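Local atomic coordinates of maltose/maltodextrin-binding protein (Thermus thermophilus, PDB entry 2GH9), a protein that binds maltotriose, and probably related maltodextrins, as a periplasmic-type solute-binding protein, probably delivering them to a membrane transporter. Residues V213-A218 / I230-W235. Sequence-based numbering, arbitrary orientation.
With GLC (alpha-D-glucopyranose), chain B; GLC (alpha-D-glucopyranose), chain C.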
ATOM      1  N   VAL A 213     -11.911  15.561  -1.584  1.00 32.74           N
ATOM      2  CA  VAL A 213     -10.985  14.929  -0.638  1.00 31.89           C
ATOM      3  C   VAL A 213     -10.179  13.804  -1.303  1.00 31.10           C
ATOM      4  O   VAL A 213     -10.700  12.724  -1.604  1.00 30.81           O
ATOM      5  CB  VAL A 213     -11.694  14.427   0.628  1.00 32.01           C
ATOM      6  CG1 VAL A 213     -10.663  14.003   1.684  1.00 31.41           C
ATOM      7  CG2 VAL A 213     -12.596  15.529   1.192  1.00 33.29           C
ATOM      8  N   ASP A 214      -8.895  14.084  -1.512  1.00 29.91           N
ATOM      9  CA  ASP A 214      -7.959  13.122  -2.060  1.00 28.85           C
ATOM     10  C   ASP A 214      -6.895  12.799  -1.003  1.00 27.66           C
ATOM     11  O   ASP A 214      -6.994  13.232   0.142  1.00 27.63           O
ATOM     12  CB  ASP A 214      -7.352  13.652  -3.374  1.00 29.12           C
ATOM     13  CG  ASP A 214      -6.638  14.967  -3.216  1.00 29.92           C
ATOM     14  OD1 ASP A 214      -6.424  15.435  -2.074  1.00 29.35           O
ATOM     15  OD2 ASP A 214      -6.306  15.564  -4.273  1.00 33.30           O
ATOM     16  N   TYR A 215      -5.875  12.037  -1.376  1.00 26.92           N
ATOM     17  CA  TYR A 215      -4.843  11.666  -0.420  1.00 26.25           C
ATOM     18  C   TYR A 215      -4.317  12.871   0.357  1.00 25.85           C
ATOM     19  O   TYR A 215      -4.255  12.841   1.574  1.00 25.19           O
ATOM     20  CB  TYR A 215      -3.664  10.942  -1.102  1.00 25.77           C
ATOM     21  CG  TYR A 215      -2.745  10.412  -0.050  1.00 25.71           C
ATOM     22  CD1 TYR A 215      -2.989   9.185   0.560  1.00 26.02           C
ATOM     23  CD2 TYR A 215      -1.709  11.192   0.436  1.00 25.56           C
ATOM     24  CE1 TYR A 215      -2.167   8.730   1.599  1.00 24.77           C
ATOM     25  CE2 TYR A 215      -0.898  10.752   1.448  1.00 25.81           C
ATOM     26  CZ  TYR A 215      -1.131   9.519   2.030  1.00 24.93           C
ATOM     27  OH  TYR A 215      -0.319   9.119   3.047  1.00 25.24           O
ATOM     28  N   GLY A 216      -3.929  13.931  -0.352  1.00 26.15           N
ATOM     29  CA  GLY A 216      -3.267  15.072   0.278  1.00 26.60           C
ATOM     30  C   GLY A 216      -4.128  15.879   1.232  1.00 26.76           C
ATOM     31  O   GLY A 216      -3.648  16.377   2.259  1.00 27.66           O
ATOM     32  N   VAL A 217      -5.406  15.999   0.890  1.00 27.77           N
ATOM     33  CA  VAL A 217      -6.373  16.720   1.719  1.00 27.24           C
ATOM     34  C   VAL A 217      -6.511  16.030   3.068  1.00 26.83           C
ATOM     35  O   VAL A 217      -6.384  16.663   4.130  1.00 26.00           O
ATOM     36  CB  VAL A 217      -7.732  16.817   0.997  1.00 27.81           C
ATOM     37  CG1 VAL A 217      -8.813  17.368   1.918  1.00 28.10           C
ATOM     38  CG2 VAL A 217      -7.601  17.654  -0.301  1.00 27.64           C
ATOM     39  N   ALA A 218      -6.729  14.712   3.035  1.00 26.74           N
ATOM     40  CA  ALA A 218      -6.908  13.947   4.277  1.00 26.41           C
ATOM     41  C   ALA A 218      -5.610  13.852   5.070  1.00 25.84           C
ATOM     42  O   ALA A 218      -5.608  13.998   6.291  1.00 24.90           O
ATOM     43  CB  ALA A 218      -7.470  12.548   3.978  1.00 26.07           C
ATOM     44  N   ILE A 230      -8.319   9.002  10.309  1.00 24.36           N
ATOM     45  CA  ILE A 230      -8.013   8.801   8.904  1.00 23.28           C
ATOM     46  C   ILE A 230      -7.888   7.299   8.611  1.00 22.05           C
ATOM     47  O   ILE A 230      -7.501   6.530   9.460  1.00 22.39           O
ATOM     48  CB  ILE A 230      -6.698   9.545   8.512  1.00 23.80           C
ATOM     49  CG1 ILE A 230      -6.565   9.682   6.995  1.00 22.29           C
ATOM     50  CG2 ILE A 230      -5.472   8.876   9.166  1.00 21.90           C
ATOM     51  CD1 ILE A 230      -5.293  10.471   6.539  1.00 22.63           C
ATOM     52  N   LEU A 231      -8.236   6.909   7.405  1.00 22.06           N
ATOM     53  CA  LEU A 231      -7.932   5.596   6.885  1.00 21.58           C
ATOM     54  C   LEU A 231      -6.651   5.790   6.061  1.00 21.20           C
ATOM     55  O   LEU A 231      -6.675   6.401   4.988  1.00 22.45           O
ATOM     56  CB  LEU A 231      -9.081   5.076   6.025  1.00 21.59           C
ATOM     57  CG  LEU A 231      -8.938   3.662   5.461  1.00 21.70           C
ATOM     58  CD1 LEU A 231      -8.806   2.574   6.556  1.00 21.49           C
ATOM     59  CD2 LEU A 231     -10.087   3.338   4.522  1.00 22.61           C
ATOM     60  N   ASN A 232      -5.532   5.306   6.596  1.00 20.32           N
ATOM     61  CA  ASN A 232      -4.228   5.420   5.933  1.00 19.79           C
ATOM     62  C   ASN A 232      -3.267   4.330   6.458  1.00 18.81           C
ATOM     63  O   ASN A 232      -3.579   3.627   7.408  1.00 17.70           O
ATOM     64  CB  ASN A 232      -3.650   6.819   6.182  1.00 19.51           C
ATOM     65  CG  ASN A 232      -2.676   7.260   5.101  1.00 20.73           C
ATOM     66  OD1 ASN A 232      -2.455   6.555   4.105  1.00 17.88           O
ATOM     67  ND2 ASN A 232      -2.119   8.463   5.269  1.00 20.13           N
ATOM     68  N   GLY A 233      -2.101   4.225   5.832  1.00 19.10           N
ATOM     69  CA  GLY A 233      -1.135   3.207   6.151  1.00 19.22           C
ATOM     70  C   GLY A 233       0.165   3.730   6.729  1.00 19.31           C
ATOM     71  O   GLY A 233       0.372   4.951   6.846  1.00 19.45           O
ATOM     72  N   PRO A 234       1.061   2.798   7.074  1.00 18.99           N
ATOM     73  CA  PRO A 234       2.252   3.126   7.864  1.00 19.75           C
ATOM     74  C   PRO A 234       3.269   4.025   7.138  1.00 19.94           C
ATOM     75  O   PRO A 234       4.115   4.629   7.788  1.00 19.92           O
ATOM     76  CB  PRO A 234       2.840   1.743   8.201  1.00 19.81           C
ATOM     77  CG  PRO A 234       2.316   0.844   7.168  1.00 18.79           C
ATOM     78  CD  PRO A 234       0.975   1.356   6.790  1.00 18.03           C
ATOM     79  N   TRP A 235       3.171   4.099   5.816  1.00 19.93           N
ATOM     80  CA  TRP A 235       3.945   5.047   5.018  1.00 20.51           C
ATOM     81  C   TRP A 235       3.761   6.501   5.421  1.00 20.74           C
ATOM     82  O   TRP A 235       4.582   7.342   5.035  1.00 21.73           O
ATOM     83  CB  TRP A 235       3.606   4.923   3.515  1.00 19.97           C
ATOM     84  CG  TRP A 235       2.159   5.057   3.238  1.00 19.83           C
ATOM     85  CD1 TRP A 235       1.436   6.213   3.096  1.00 19.50           C
ATOM     86  CD2 TRP A 235       1.235   3.983   3.110  1.00 18.40           C
ATOM     87  NE1 TRP A 235       0.100   5.909   2.885  1.00 20.87           N
ATOM     88  CE2 TRP A 235      -0.041   4.546   2.890  1.00 17.48           C
ATOM     89  CE3 TRP A 235       1.361   2.586   3.162  1.00 20.05           C
ATOM     90  CZ2 TRP A 235      -1.175   3.761   2.685  1.00 19.09           C
ATOM     91  CZ3 TRP A 235       0.235   1.813   2.954  1.00 19.10           C
ATOM     92  CH2 TRP A 235      -1.021   2.408   2.733  1.00 19.24           C
TER
HETATM   93  C1  GLC B   2       0.296   3.559  -0.783  1.00 15.32           C
HETATM   94  C2  GLC B   2       0.681   2.095  -0.874  1.00 15.94           C
HETATM   95  C3  GLC B   2       0.532   1.616  -2.336  1.00 16.40           C
HETATM   96  C4  GLC B   2      -0.831   1.935  -2.931  1.00 18.11           C
HETATM   97  C5  GLC B   2      -1.171   3.406  -2.711  1.00 17.70           C
HETATM   98  C6  GLC B   2      -2.606   3.709  -3.157  1.00 18.26           C
HETATM   99  O2  GLC B   2       2.042   1.926  -0.468  1.00 16.86           O
HETATM  100  O3  GLC B   2       0.791   0.232  -2.422  1.00 16.48           O
HETATM  101  O4  GLC B   2      -0.834   1.627  -4.339  1.00 19.54           O
HETATM  102  O5  GLC B   2      -1.019   3.761  -1.317  1.00 14.21           O
HETATM  103  O6  GLC B   2      -2.771   5.073  -3.553  1.00 19.26           O
HETATM  104  C1  GLC C   1       3.646   7.667  -0.952  1.00 20.95           C
HETATM  105  C2  GLC C   1       3.993   6.445  -0.104  1.00 18.57           C
HETATM  106  C3  GLC C   1       3.351   5.209  -0.702  1.00 16.80           C
HETATM  107  C4  GLC C   1       1.832   5.420  -0.802  1.00 16.49           C
HETATM  108  C5  GLC C   1       1.498   6.659  -1.648  1.00 18.76           C
HETATM  109  C6  GLC C   1      -0.009   6.980  -1.605  1.00 19.24           C
HETATM  110  O1  GLC C   1       4.317   7.548  -2.204  1.00 25.38           O
HETATM  111  O2  GLC C   1       5.425   6.295   0.018  1.00 17.50           O
HETATM  112  O3  GLC C   1       3.652   4.029   0.061  1.00 17.32           O
HETATM  113  O4  GLC C   1       1.268   4.329  -1.510  1.00 17.46           O
HETATM  114  O5  GLC C   1       2.231   7.778  -1.152  1.00 19.78           O
HETATM  115  O6  GLC C   1      -0.321   8.175  -2.347  1.00 20.67           O
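Tyr215 meets the O/N edge of the Asn232 carboxamide with the CE1-OH edge of its phenol ring, the two planes turned 71° apart and Tyr215 CE1 3.3 Å from Asn232 OD1. The phenol oxygen is gripped from two directions. Asn232 ND2 donates a nearly straight bond to Tyr215 OH (2.9 Å), in the amide plane, while Trp235 NE1 reaches the same oxygen by a weak, strongly bent one (3.2 Å). Asn232 OD1 in turn weakly accepts from both Trp235 NE1 and Gly233 N, which fixes the flip of the amide; Asn232 ND2 is also hydrogen-bonded to Tyr240 OH. With CG anti to the backbone N (chi1 -172°), Tyr215 carries its hydroxyl from the first turn of helix 215-224, capped by Asp214 through Val217 N, to the end of strand 227-232. This helix-turn-strand unit borders the sugar cleft of the periplasmic binding protein fold. There the indole of Trp235 carries two glucose units on one face, C1 of the chain B glucose lying 3.7 Å above the Trp235 ring plane, a CH-pi platform backed on the opposite face by Gly233 CA. A leucine in place of Trp235 would probably lose this flat apolar platform for the sugars and take from Tyr215 OH and Asn232 OD1 the weak N-H they share. O6 of the chain C glucose lies over one face of the Tyr215 ring. About one turn on in the helix, Ala218 CB is met by Ile230 CD1 from the strand, 4.0 Å away.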